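Local coordinates for DUF4393 domain-containing protein (Alcanivorax borkumensis, PDB 3H35) that is of unknown function but belongs to the abortive infection alpha (Abi_alpha) family of the helix-turn-helix clan, which suggests a possible role in phage defence, at residues 54-58 against 109-113; 57-61 against 98-102; 89-93 against 135-141; 132-136 against 157-161. One frame throughout, in Å; residues are numbered along the deposited sequence.

The chain folds as helices around a four-stranded antiparallel sheet, and the four contacts fall into two pairs. Contacts 1 and 2, with centres about 8 Å apart, both use the start of helix 56-65 and share D57 and E58; they tie it to helix 106-115 and the loop before it, at the interface with the second subunit. Contacts 3 and 4, with centres about 7 Å apart, share C135 and E136 and secure helices on strands 87-91 and 156-164; an R90-E160 salt bridge joins them. Between the pairs, centres lie about 16 to 19 Å apart. Contact 3 alternates along the chain with contacts 1 and 2, whereas contact 4 follows both; L110 packs on 90-92, bridging contacts 1 and 3.

Contact 1: 54-58 against 109-113; sequences LTGDE and YLNHL. With EDO (1,2-ethanediol), chain D.
A capping box opens helix 56-65, and its first turn packs on helix 106-115. T55 is the N-cap: with chi1 at 72° (p), its OG1 accepts from E58 N at 3.3 Å, while E58 (m, t) returns OE1 to T55 N at 2.8 Å. L54 and T55 are extended (psi 147° and 161°); G56 to E58 are helical, as are all of 109-113. E58 and Y109 CA atoms lie 5.9 Å apart. Y109 (chi1 m) points toward the cap and its OH donates to D57 OD2 at 2.6 Å; aspartate suits this place because its carboxylate also accepts from Q101 N and C102 N. A water 3.0 Å from T55 OG1 donates to Y109 OH at 2.9 Å. E58 CG approaches Y109 CD1 at 3.7 Å. Next to the box, L54 CD2 meets the edge of the H112 ring at CD2 (3.7 Å) and L113 CD2 (4.1 Å). N111 OD1 accepts from O1 of an ethanediol, probably from the crystallisation liquor, at 2.6 Å. Threonine and glutamate suit a helix start by satisfying its NH groups; E58 OE1 also forms a salt bridge with R49 of the second subunit, so its charge serves cap and interface.

Contact 2: 57-61 against 98-102; sequences DEARL and AGIQC
D57 grips two successive backbone amides: Q101 N donates to its OD1 at 2.8 Å and C102 N to its OD2 at 2.9 Å, with angles of 159° and 169°. Chi1 at -78° and chi2 at -8° turn the carboxylate to the loop; OD2 also accepts from Y109 OH. Next, R60 NE donates to A98 O at 3.0 Å. A weak second bond runs from R60 NH2 to A98 O at 3.4 Å. Segment 57-61 is regular helix; 98-102 leaves helix 94-98 through a Schellman motif, in which G99 has phi/psi of 74°/29°. Glycine fits this left-handed conformation, and a side chain there would also clash with R60 NH2. CA atoms pair as D57 with I100 (4.8 Å) and L61 with A98 (5.5 Å). Between the polar ends, I100 CG2 packs on L61 CG (3.9 Å) and D57 O (3.4 Å), and A98 CB on L61 CD2 (4.0 Å); small A98 permits the close approach. Q101 OE1 accepts from A42 N of the second subunit. One carboxylate satisfies two loop amides and a tyrosine hydroxyl, which is consistent with a well-defined path of the loop into helix 106-115.

Contact 3: 89-93 against 135-141; sequences YRYSN and CEGDSDF. With EDO (1,2-ethanediol), chain D.
Apolar and aromatic packing dominates. Residues 89-91 are extended, and Y89 and Y91, both with chi1 t, point toward the turn joining helices 129-137 and 139-151. F141 (chi1 t) sets its CB over the Y91 ring, 4.0 Å from the centroid and 10° off the normal, a CH-pi contact; F141 CD1 reaches Y91 CB at 3.6 Å and the edge of the Y89 ring at CE2, 4.1 Å. CA atoms lie 6.9 Å apart for Y91-F141 and 6.3 Å for N93-C135. Sulfur-aromatic contact comes from C135 SG, at the edge of the Y91 ring, 5.2 Å from its centroid.

The helices cover strand 87-91, the outermost of the antiparallel sheet within this chain, while alternation sends R90 away; its NH2 forms salt bridges with E160 and with E86 of the third subunit, and its NH1 donates to ethanediol O2 at 2.7 Å.

Among polar groups, D138 N-caps helix 139-151, OD2 accepting from F141 N at 3.0 Å. A water links Y91 OH (2.9 Å) to D140 OD2 (2.8 Å).

Contact 4: 132-136 against 157-161; sequences YELCE and IRRET
Helix 129-137 packs across an antiparallel four-stranded sheet, an alpha+beta arrangement in which 132-136 meets inner strand 157-161. The short axes approach to 10.6 Å, their directions 136° apart; CA atoms of Y132 and R159 are 7.0 Å apart, those of E136 and I157 9.0 Å. Strand alternation turns I157 and R159 toward the helix and R158 and E160 away.

R159 and Y132 contribute the most. The R159 side chain (m, then t, t, with chi4 at -171°) is nearly fully extended, so that the guanidinium reaches E136: R159 NH2 donates to E136 OE1 at 2.8 Å and R159 NE to E136 OE2 at 2.8 Å, a bidentate salt bridge. E136 (m, t, chi3 -9°) lies one helical turn from Y132 and so shares its face. The long arginine also uses its aliphatic part, R159 CB sitting over the Y132 ring 3.9 Å from the centroid, 19° off the normal, a CH-pi contact. Y132 (chi1 -66°, m; chi2 -64°) points to the sheet and its OH donates to E160 O at 2.7 Å; T125 N also bonds to this hydroxyl. On the opposite face, R158 NH2 meets E160 OE2 at 2.7 Å in a salt bridge, and E160 OE1 is hydrogen-bonded to T75 OG1 and forms a salt bridge with R90. A water donates to E133 OE2 at 2.6 Å and accepts from R159 NH1 at 3.1 Å.

Contact 1: 54-58 against 109-113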
loop_
_atom_site.group_PDB
_atom_site.type_symbol
_atom_site.label_atom_id
_atom_site.label_comp_id
_atom_site.label_asym_id
_atom_site.label_seq_id
_atom_site.Cartn_x
_atom_site.Cartn_y
_atom_site.Cartn_z
ATOM N N LEU A 54 -0.324 -13.504 -7.885
ATOM C CA LEU A 54 1.105 -13.347 -7.714
ATOM C C LEU A 54 1.851 -13.840 -8.961
ATOM O O LEU A 54 1.416 -14.782 -9.600
ATOM C CB LEU A 54 1.569 -14.147 -6.501
ATOM C CG LEU A 54 1.078 -13.695 -5.107
ATOM C CD1 LEU A 54 1.626 -14.713 -4.063
ATOM C CD2 LEU A 54 1.524 -12.234 -4.733
ATOM N N THR A 55 2.987 -13.238 -9.315
ATOM C CA THR A 55 3.827 -13.838 -10.342
ATOM C C THR A 55 4.474 -15.105 -9.704
ATOM O O THR A 55 4.501 -15.259 -8.473
ATOM C CB THR A 55 4.963 -12.923 -10.844
ATOM O OG1 THR A 55 5.947 -12.811 -9.814
ATOM C CG2 THR A 55 4.470 -11.510 -11.279
ATOM N N GLY A 56 4.963 -16.016 -10.546
ATOM C CA GLY A 56 5.615 -17.251 -10.058
ATOM C C GLY A 56 6.721 -16.926 -9.025
ATOM O O GLY A 56 6.822 -17.556 -7.975
ATOM N N ASP A 57 7.527 -15.914 -9.312
ATOM C CA ASP A 57 8.615 -15.560 -8.397
ATOM C C ASP A 57 8.037 -15.126 -7.057
ATOM O O ASP A 57 8.509 -15.598 -6.032
ATOM C CB ASP A 57 9.550 -14.480 -8.980
ATOM C CG ASP A 57 10.532 -15.040 -10.007
ATOM O OD1 ASP A 57 10.566 -16.272 -10.138
ATOM O OD2 ASP A 57 11.278 -14.267 -10.680
ATOM N N GLU A 58 7.022 -14.267 -7.071
ATOM C CA GLU A 58 6.367 -13.820 -5.826
ATOM C C GLU A 58 5.783 -14.996 -5.034
ATOM O O GLU A 58 5.884 -15.026 -3.802
ATOM C CB GLU A 58 5.252 -12.797 -6.121
ATOM C CG GLU A 58 5.784 -11.427 -6.547
ATOM C CD GLU A 58 4.763 -10.557 -7.260
ATOM O OE1 GLU A 58 3.690 -11.089 -7.611
ATOM O OE2 GLU A 58 5.063 -9.346 -7.490
ATOM N N TYR A 109 9.323 -7.269 -6.124
ATOM C CA TYR A 109 8.532 -8.346 -5.540
ATOM C C TYR A 109 8.197 -8.042 -4.099
ATOM O O TYR A 109 7.073 -8.264 -3.653
ATOM C CB TYR A 109 9.287 -9.662 -5.588
ATOM C CG TYR A 109 9.566 -10.206 -6.972
ATOM C CD1 TYR A 109 8.751 -9.869 -8.076
ATOM C CD2 TYR A 109 10.618 -11.096 -7.183
ATOM C CE1 TYR A 109 9.001 -10.389 -9.342
ATOM C CE2 TYR A 109 10.880 -11.643 -8.471
ATOM C CZ TYR A 109 10.069 -11.285 -9.538
ATOM O OH TYR A 109 10.294 -11.839 -10.792
ATOM N N LEU A 110 9.189 -7.583 -3.339
ATOM C CA LEU A 110 8.942 -7.272 -1.930
ATOM C C LEU A 110 7.980 -6.107 -1.762
ATOM O O LEU A 110 7.129 -6.114 -0.868
ATOM C CB LEU A 110 10.233 -7.003 -1.198
ATOM C CG LEU A 110 11.155 -8.209 -0.993
ATOM C CD1 LEU A 110 12.564 -7.761 -0.512
ATOM C CD2 LEU A 110 10.531 -9.170 -0.007
ATOM N N ASN A 111 8.058 -5.112 -2.642
ATOM C CA ASN A 111 7.106 -4.005 -2.568
ATOM C C ASN A 111 5.676 -4.528 -2.705
ATOM O O ASN A 111 4.811 -4.132 -1.960
ATOM C CB ASN A 111 7.339 -2.982 -3.654
ATOM C CG ASN A 111 6.643 -1.687 -3.357
ATOM O OD1 ASN A 111 7.144 -0.880 -2.565
ATOM N ND2 ASN A 111 5.459 -1.524 -3.889
ATOM N N HIS A 112 5.451 -5.432 -3.656
ATOM C CA HIS A 112 4.140 -6.037 -3.838
ATOM C C HIS A 112 3.696 -6.916 -2.648
ATOM O O HIS A 112 2.570 -6.788 -2.198
ATOM C CB HIS A 112 4.135 -6.884 -5.126
ATOM C CG HIS A 112 2.776 -7.426 -5.502
ATOM N ND1 HIS A 112 1.799 -6.654 -6.087
ATOM C CD2 HIS A 112 2.240 -8.661 -5.355
ATOM C CE1 HIS A 112 0.727 -7.389 -6.302
ATOM N NE2 HIS A 112 0.963 -8.615 -5.855
ATOM N N LEU A 113 4.558 -7.813 -2.165
ATOM C CA LEU A 113 4.207 -8.678 -1.025
ATOM C C LEU A 113 3.847 -7.847 0.206
ATOM O O LEU A 113 2.878 -8.144 0.893
ATOM C CB LEU A 113 5.351 -9.650 -0.673
ATOM C CG LEU A 113 5.633 -10.726 -1.730
ATOM C CD1 LEU A 113 6.893 -11.512 -1.373
ATOM C CD2 LEU A 113 4.398 -11.654 -1.890
HETATM C C1 EDO D . 8.948 -2.158 0.158
HETATM O O1 EDO D . 9.101 -1.126 -0.831
HETATM C C2 EDO D . 7.714 -1.963 1.013
HETATM O O2 EDO D . 8.006 -2.441 2.316
HETATM O O HOH W 1 7.791 -12.133 -12.127
#

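Contact 2: 57-61 against 98-102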
loop_
_atom_site.group_PDB
_atom_site.type_symbol
_atom_site.label_atom_id
_atom_site.label_comp_id
_atom_site.label_asym_id
_atom_site.label_seq_id
_atom_site.Cartn_x
_atom_site.Cartn_y
_atom_site.Cartn_z
ATOM N N ASP A 57 7.527 -15.914 -9.312
ATOM C CA ASP A 57 8.615 -15.560 -8.397
ATOM C C ASP A 57 8.037 -15.126 -7.057
ATOM O O ASP A 57 8.509 -15.598 -6.032
ATOM C CB ASP A 57 9.550 -14.480 -8.980
ATOM C CG ASP A 57 10.532 -15.040 -10.007
ATOM O OD1 ASP A 57 10.566 -16.272 -10.138
ATOM O OD2 ASP A 57 11.278 -14.267 -10.680
ATOM N N GLU A 58 7.022 -14.267 -7.071
ATOM C CA GLU A 58 6.367 -13.820 -5.826
ATOM C C GLU A 58 5.783 -14.996 -5.034
ATOM O O GLU A 58 5.884 -15.026 -3.802
ATOM C CB GLU A 58 5.252 -12.797 -6.121
ATOM C CG GLU A 58 5.784 -11.427 -6.547
ATOM C CD GLU A 58 4.763 -10.557 -7.260
ATOM O OE1 GLU A 58 3.690 -11.089 -7.611
ATOM O OE2 GLU A 58 5.063 -9.346 -7.490
ATOM N N ALA A 59 5.189 -15.943 -5.758
ATOM C CA ALA A 59 4.563 -17.105 -5.174
ATOM C C ALA A 59 5.641 -18.009 -4.536
ATOM O O ALA A 59 5.419 -18.590 -3.451
ATOM C CB ALA A 59 3.776 -17.880 -6.242
ATOM N N ARG A 60 6.783 -18.143 -5.231
ATOM C CA ARG A 60 7.889 -18.929 -4.710
ATOM C C ARG A 60 8.468 -18.302 -3.425
ATOM O O ARG A 60 8.823 -19.019 -2.473
ATOM C CB ARG A 60 8.964 -19.136 -5.802
ATOM C CG ARG A 60 8.538 -20.096 -6.921
ATOM C CD ARG A 60 9.665 -20.442 -7.839
ATOM N NE ARG A 60 10.568 -21.319 -7.124
ATOM C CZ ARG A 60 10.524 -22.642 -7.119
ATOM N NH1 ARG A 60 9.634 -23.301 -7.857
ATOM N NH2 ARG A 60 11.399 -23.318 -6.381
ATOM N N LEU A 61 8.543 -16.955 -3.386
ATOM C CA LEU A 61 8.936 -16.244 -2.161
ATOM C C LEU A 61 7.956 -16.490 -1.014
ATOM O O LEU A 61 8.355 -16.773 0.099
ATOM C CB LEU A 61 9.039 -14.724 -2.395
ATOM C CG LEU A 61 10.239 -14.227 -3.183
ATOM C CD1 LEU A 61 10.004 -12.745 -3.633
ATOM C CD2 LEU A 61 11.500 -14.426 -2.322
ATOM N N ALA A 98 14.701 -19.305 -2.409
ATOM C CA ALA A 98 13.338 -19.538 -2.897
ATOM C C ALA A 98 13.296 -20.036 -4.342
ATOM O O ALA A 98 12.254 -20.463 -4.803
ATOM C CB ALA A 98 12.476 -18.281 -2.754
ATOM N N GLY A 99 14.419 -19.929 -5.045
ATOM C CA GLY A 99 14.512 -20.341 -6.451
ATOM C C GLY A 99 13.830 -19.395 -7.437
ATOM O O GLY A 99 13.378 -19.824 -8.472
ATOM N N ILE A 100 13.739 -18.112 -7.137
ATOM C CA ILE A 100 13.111 -17.211 -8.096
ATOM C C ILE A 100 13.926 -17.106 -9.401
ATOM O O ILE A 100 15.162 -17.158 -9.395
ATOM C CB ILE A 100 12.857 -15.832 -7.546
ATOM C CG1 ILE A 100 14.158 -15.124 -7.123
ATOM C CG2 ILE A 100 11.855 -15.881 -6.340
ATOM C CD1 ILE A 100 13.893 -13.613 -6.859
ATOM N N GLN A 101 13.218 -16.937 -10.503
ATOM C CA GLN A 101 13.857 -16.786 -11.810
ATOM C C GLN A 101 14.671 -15.503 -11.919
ATOM O O GLN A 101 15.853 -15.546 -12.294
ATOM C CB GLN A 101 12.776 -16.830 -12.917
ATOM C CG GLN A 101 13.322 -16.586 -14.334
ATOM C CD GLN A 101 12.312 -16.918 -15.409
ATOM O OE1 GLN A 101 11.097 -16.828 -15.214
ATOM N NE2 GLN A 101 12.813 -17.311 -16.547
ATOM N N CYS A 102 14.060 -14.358 -11.578
ATOM C CA CYS A 102 14.710 -13.082 -11.801
ATOM C C CYS A 102 14.964 -12.370 -10.493
ATOM O O CYS A 102 14.092 -11.619 -9.999
ATOM C CB CYS A 102 13.861 -12.186 -12.703
ATOM S SG CYS A 102 13.684 -12.936 -14.335
HETATM O O HOH W 2 9.945 -21.343 -2.832
#

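Contact 3: 89-93 against 135-141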
loop_
_atom_site.group_PDB
_atom_site.type_symbol
_atom_site.label_atom_id
_atom_site.label_comp_id
_atom_site.label_asym_id
_atom_site.label_seq_id
_atom_site.Cartn_x
_atom_site.Cartn_y
_atom_site.Cartn_z
ATOM N N TYR A 89 12.326 1.283 0.217
ATOM C CA TYR A 89 12.889 0.280 -0.635
ATOM C C TYR A 89 13.260 -0.876 0.249
ATOM O O TYR A 89 13.688 -0.675 1.371
ATOM C CB TYR A 89 14.163 0.807 -1.322
ATOM C CG TYR A 89 14.773 -0.098 -2.393
ATOM C CD1 TYR A 89 14.371 0.012 -3.708
ATOM C CD2 TYR A 89 15.819 -1.005 -2.107
ATOM C CE1 TYR A 89 14.930 -0.751 -4.688
ATOM C CE2 TYR A 89 16.376 -1.800 -3.120
ATOM C CZ TYR A 89 15.918 -1.635 -4.394
ATOM O OH TYR A 89 16.421 -2.366 -5.449
ATOM N N ARG A 90 13.076 -2.080 -0.250
ATOM C CA ARG A 90 13.410 -3.260 0.510
ATOM C C ARG A 90 14.127 -4.263 -0.364
ATOM O O ARG A 90 13.834 -4.361 -1.542
ATOM C CB ARG A 90 12.190 -3.863 1.164
ATOM C CG ARG A 90 11.803 -3.105 2.396
ATOM C CD ARG A 90 10.629 -3.698 3.156
ATOM N NE ARG A 90 10.742 -3.348 4.578
ATOM C CZ ARG A 90 9.738 -3.008 5.370
ATOM N NH1 ARG A 90 8.497 -2.918 4.899
ATOM N NH2 ARG A 90 9.988 -2.725 6.640
ATOM N N TYR A 91 15.095 -4.961 0.237
ATOM C CA TYR A 91 15.956 -5.887 -0.471
ATOM C C TYR A 91 16.182 -7.121 0.381
ATOM O O TYR A 91 16.223 -7.050 1.589
ATOM C CB TYR A 91 17.297 -5.212 -0.848
ATOM C CG TYR A 91 18.164 -6.056 -1.750
ATOM C CD1 TYR A 91 18.036 -5.986 -3.144
ATOM C CD2 TYR A 91 19.071 -6.961 -1.216
ATOM C CE1 TYR A 91 18.818 -6.788 -3.978
ATOM C CE2 TYR A 91 19.852 -7.773 -2.039
ATOM C CZ TYR A 91 19.718 -7.682 -3.416
ATOM O OH TYR A 91 20.497 -8.504 -4.227
ATOM N N SER A 92 16.326 -8.266 -0.255
ATOM C CA SER A 92 16.597 -9.483 0.490
ATOM C C SER A 92 17.301 -10.420 -0.433
ATOM O O SER A 92 17.216 -10.243 -1.652
ATOM C CB SER A 92 15.299 -10.123 0.979
ATOM O OG SER A 92 15.549 -11.344 1.661
ATOM N N ASN A 93 18.000 -11.405 0.136
ATOM C CA ASN A 93 18.545 -12.519 -0.646
ATOM C C ASN A 93 17.681 -13.777 -0.563
ATOM O O ASN A 93 18.085 -14.820 -1.049
ATOM C CB ASN A 93 20.028 -12.809 -0.277
ATOM C CG ASN A 93 20.211 -13.213 1.163
ATOM O OD1 ASN A 93 19.361 -12.938 2.015
ATOM N ND2 ASN A 93 21.342 -13.863 1.460
ATOM N N CYS A 135 23.818 -9.170 1.366
ATOM C CA CYS A 135 22.883 -8.239 0.763
ATOM C C CYS A 135 23.476 -6.837 0.617
ATOM O O CYS A 135 23.273 -6.174 -0.400
ATOM C CB CYS A 135 21.620 -8.126 1.605
ATOM S SG CYS A 135 20.576 -9.570 1.513
ATOM N N GLU A 136 24.153 -6.372 1.658
ATOM C CA GLU A 136 24.705 -5.032 1.624
ATOM C C GLU A 136 25.782 -4.918 0.529
ATOM O O GLU A 136 26.001 -3.842 -0.035
ATOM C CB GLU A 136 25.249 -4.630 2.994
ATOM C CG GLU A 136 24.116 -4.269 3.955
ATOM C CD GLU A 136 24.475 -4.376 5.427
ATOM O OE1 GLU A 136 25.557 -4.890 5.744
ATOM O OE2 GLU A 136 23.656 -3.987 6.295
ATOM N N GLY A 137 26.404 -6.035 0.183
ATOM C CA GLY A 137 27.409 -6.012 -0.848
ATOM C C GLY A 137 26.836 -6.055 -2.249
ATOM O O GLY A 137 27.556 -5.828 -3.206
ATOM N N ASP A 138 25.557 -6.361 -2.399
ATOM C CA ASP A 138 25.015 -6.493 -3.717
ATOM C C ASP A 138 25.044 -5.173 -4.508
ATOM O O ASP A 138 24.611 -4.122 -4.031
ATOM C CB ASP A 138 23.573 -6.998 -3.664
ATOM C CG ASP A 138 22.988 -7.170 -5.043
ATOM O OD1 ASP A 138 23.274 -8.222 -5.652
ATOM O OD2 ASP A 138 22.267 -6.275 -5.522
ATOM N N SER A 139 25.484 -5.252 -5.752
ATOM C CA SER A 139 25.653 -4.052 -6.562
ATOM C C SER A 139 24.316 -3.358 -6.930
ATOM O O SER A 139 24.278 -2.145 -7.029
ATOM C CB SER A 139 26.466 -4.370 -7.820
ATOM O OG SER A 139 25.745 -5.300 -8.625
ATOM N N ASP A 140 23.241 -4.122 -7.120
ATOM C CA ASP A 140 21.938 -3.555 -7.468
ATOM C C ASP A 140 21.347 -2.806 -6.290
ATOM O O ASP A 140 20.799 -1.737 -6.454
ATOM C CB ASP A 140 20.931 -4.632 -7.877
ATOM C CG ASP A 140 21.267 -5.288 -9.199
ATOM O OD1 ASP A 140 21.653 -4.593 -10.168
ATOM O OD2 ASP A 140 21.119 -6.524 -9.267
ATOM N N PHE A 141 21.408 -3.412 -5.117
ATOM C CA PHE A 141 20.996 -2.736 -3.920
ATOM C C PHE A 141 21.769 -1.415 -3.760
ATOM O O PHE A 141 21.180 -0.354 -3.472
ATOM C CB PHE A 141 21.255 -3.634 -2.718
ATOM C CG PHE A 141 21.060 -2.935 -1.430
ATOM C CD1 PHE A 141 19.784 -2.679 -0.972
ATOM C CD2 PHE A 141 22.141 -2.495 -0.702
ATOM C CE1 PHE A 141 19.585 -1.964 0.206
ATOM C CE2 PHE A 141 21.961 -1.789 0.478
ATOM C CZ PHE A 141 20.665 -1.517 0.921
HETATM C C1 EDO D . 8.948 -2.158 0.158
HETATM O O1 EDO D . 9.101 -1.126 -0.831
HETATM C C2 EDO D . 7.714 -1.963 1.013
HETATM O O2 EDO D . 8.006 -2.441 2.316
HETATM O O HOH W 3 20.261 -8.041 -7.035
#

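Contact 4: 132-136 against 157-161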
loop_
_atom_site.group_PDB
_atom_site.type_symbol
_atom_site.label_atom_id
_atom_site.label_comp_id
_atom_site.label_asym_id
_atom_site.label_seq_id
_atom_site.Cartn_x
_atom_site.Cartn_y
_atom_site.Cartn_z
ATOM N N TYR A 132 22.917 -10.434 5.801
ATOM C CA TYR A 132 22.871 -8.984 5.677
ATOM C C TYR A 132 24.095 -8.469 4.917
ATOM O O TYR A 132 23.964 -7.596 4.049
ATOM C CB TYR A 132 22.835 -8.328 7.043
ATOM C CG TYR A 132 21.573 -8.611 7.842
ATOM C CD1 TYR A 132 20.332 -8.182 7.396
ATOM C CD2 TYR A 132 21.634 -9.272 9.070
ATOM C CE1 TYR A 132 19.174 -8.455 8.126
ATOM C CE2 TYR A 132 20.500 -9.540 9.800
ATOM C CZ TYR A 132 19.259 -9.121 9.334
ATOM O OH TYR A 132 18.131 -9.387 10.093
ATOM N N GLU A 133 25.274 -9.020 5.263
ATOM C CA GLU A 133 26.530 -8.640 4.652
ATOM C C GLU A 133 26.532 -8.949 3.173
ATOM O O GLU A 133 26.872 -8.088 2.367
ATOM C CB GLU A 133 27.720 -9.310 5.369
ATOM C CG GLU A 133 27.919 -8.788 6.778
ATOM C CD GLU A 133 28.912 -9.603 7.633
ATOM O OE1 GLU A 133 29.523 -10.601 7.132
ATOM O OE2 GLU A 133 29.078 -9.238 8.823
ATOM N N LEU A 134 26.112 -10.152 2.801
ATOM C CA LEU A 134 25.908 -10.468 1.390
ATOM C C LEU A 134 24.945 -9.491 0.721
ATOM O O LEU A 134 25.205 -9.054 -0.395
ATOM C CB LEU A 134 25.348 -11.878 1.202
ATOM C CG LEU A 134 26.240 -13.045 1.573
ATOM C CD1 LEU A 134 25.411 -14.313 1.392
ATOM C CD2 LEU A 134 27.609 -13.088 0.753
ATOM N N CYS A 135 23.818 -9.170 1.366
ATOM C CA CYS A 135 22.883 -8.239 0.763
ATOM C C CYS A 135 23.476 -6.837 0.617
ATOM O O CYS A 135 23.273 -6.174 -0.400
ATOM C CB CYS A 135 21.620 -8.126 1.605
ATOM S SG CYS A 135 20.576 -9.570 1.513
ATOM N N GLU A 136 24.153 -6.372 1.658
ATOM C CA GLU A 136 24.705 -5.032 1.624
ATOM C C GLU A 136 25.782 -4.918 0.529
ATOM O O GLU A 136 26.001 -3.842 -0.035
ATOM C CB GLU A 136 25.249 -4.630 2.994
ATOM C CG GLU A 136 24.116 -4.269 3.955
ATOM C CD GLU A 136 24.475 -4.376 5.427
ATOM O OE1 GLU A 136 25.557 -4.890 5.744
ATOM O OE2 GLU A 136 23.656 -3.987 6.295
ATOM N N ILE A 157 20.012 2.532 6.010
ATOM C CA ILE A 157 19.764 1.098 5.945
ATOM C C ILE A 157 19.416 0.638 7.321
ATOM O O ILE A 157 20.112 0.952 8.279
ATOM C CB ILE A 157 20.998 0.288 5.575
ATOM C CG1 ILE A 157 21.550 0.747 4.222
ATOM C CG2 ILE A 157 20.633 -1.224 5.543
ATOM C CD1 ILE A 157 22.783 0.006 3.734
ATOM N N ARG A 158 18.357 -0.143 7.416
ATOM C CA ARG A 158 18.067 -0.849 8.628
ATOM C C ARG A 158 17.959 -2.320 8.345
ATOM O O ARG A 158 17.222 -2.727 7.446
ATOM C CB ARG A 158 16.775 -0.356 9.262
ATOM C CG ARG A 158 16.556 -0.944 10.628
ATOM C CD ARG A 158 15.388 -0.245 11.349
ATOM N NE ARG A 158 15.266 -0.663 12.753
ATOM C CZ ARG A 158 14.398 -1.570 13.214
ATOM N NH1 ARG A 158 14.369 -1.867 14.512
ATOM N NH2 ARG A 158 13.547 -2.179 12.402
ATOM N N ARG A 159 18.697 -3.105 9.124
ATOM C CA ARG A 159 18.655 -4.537 9.046
ATOM C C ARG A 159 17.424 -5.063 9.781
ATOM O O ARG A 159 17.219 -4.821 10.956
ATOM C CB ARG A 159 19.915 -5.164 9.614
ATOM C CG ARG A 159 21.183 -4.881 8.803
ATOM C CD ARG A 159 22.391 -5.320 9.592
ATOM N NE ARG A 159 23.594 -5.375 8.783
ATOM C CZ ARG A 159 24.740 -5.883 9.202
ATOM N NH1 ARG A 159 24.849 -6.385 10.433
ATOM N NH2 ARG A 159 25.769 -5.920 8.380
ATOM N N GLU A 160 16.607 -5.798 9.039
ATOM C CA GLU A 160 15.367 -6.331 9.553
ATOM C C GLU A 160 15.232 -7.815 9.142
ATOM O O GLU A 160 16.129 -8.401 8.518
ATOM C CB GLU A 160 14.211 -5.464 9.044
ATOM C CG GLU A 160 14.304 -3.993 9.524
ATOM C CD GLU A 160 13.150 -3.119 9.067
ATOM O OE1 GLU A 160 12.552 -3.380 7.998
ATOM O OE2 GLU A 160 12.843 -2.153 9.787
ATOM N N THR A 161 14.117 -8.414 9.531
ATOM C CA THR A 161 13.841 -9.796 9.249
ATOM C C THR A 161 12.494 -9.956 8.531
ATOM O O THR A 161 11.479 -9.420 8.978
ATOM C CB THR A 161 13.841 -10.581 10.554
ATOM O OG1 THR A 161 15.085 -10.334 11.247
ATOM C CG2 THR A 161 13.664 -12.077 10.265
HETATM O O HOH W 4 27.768 -7.543 10.222
#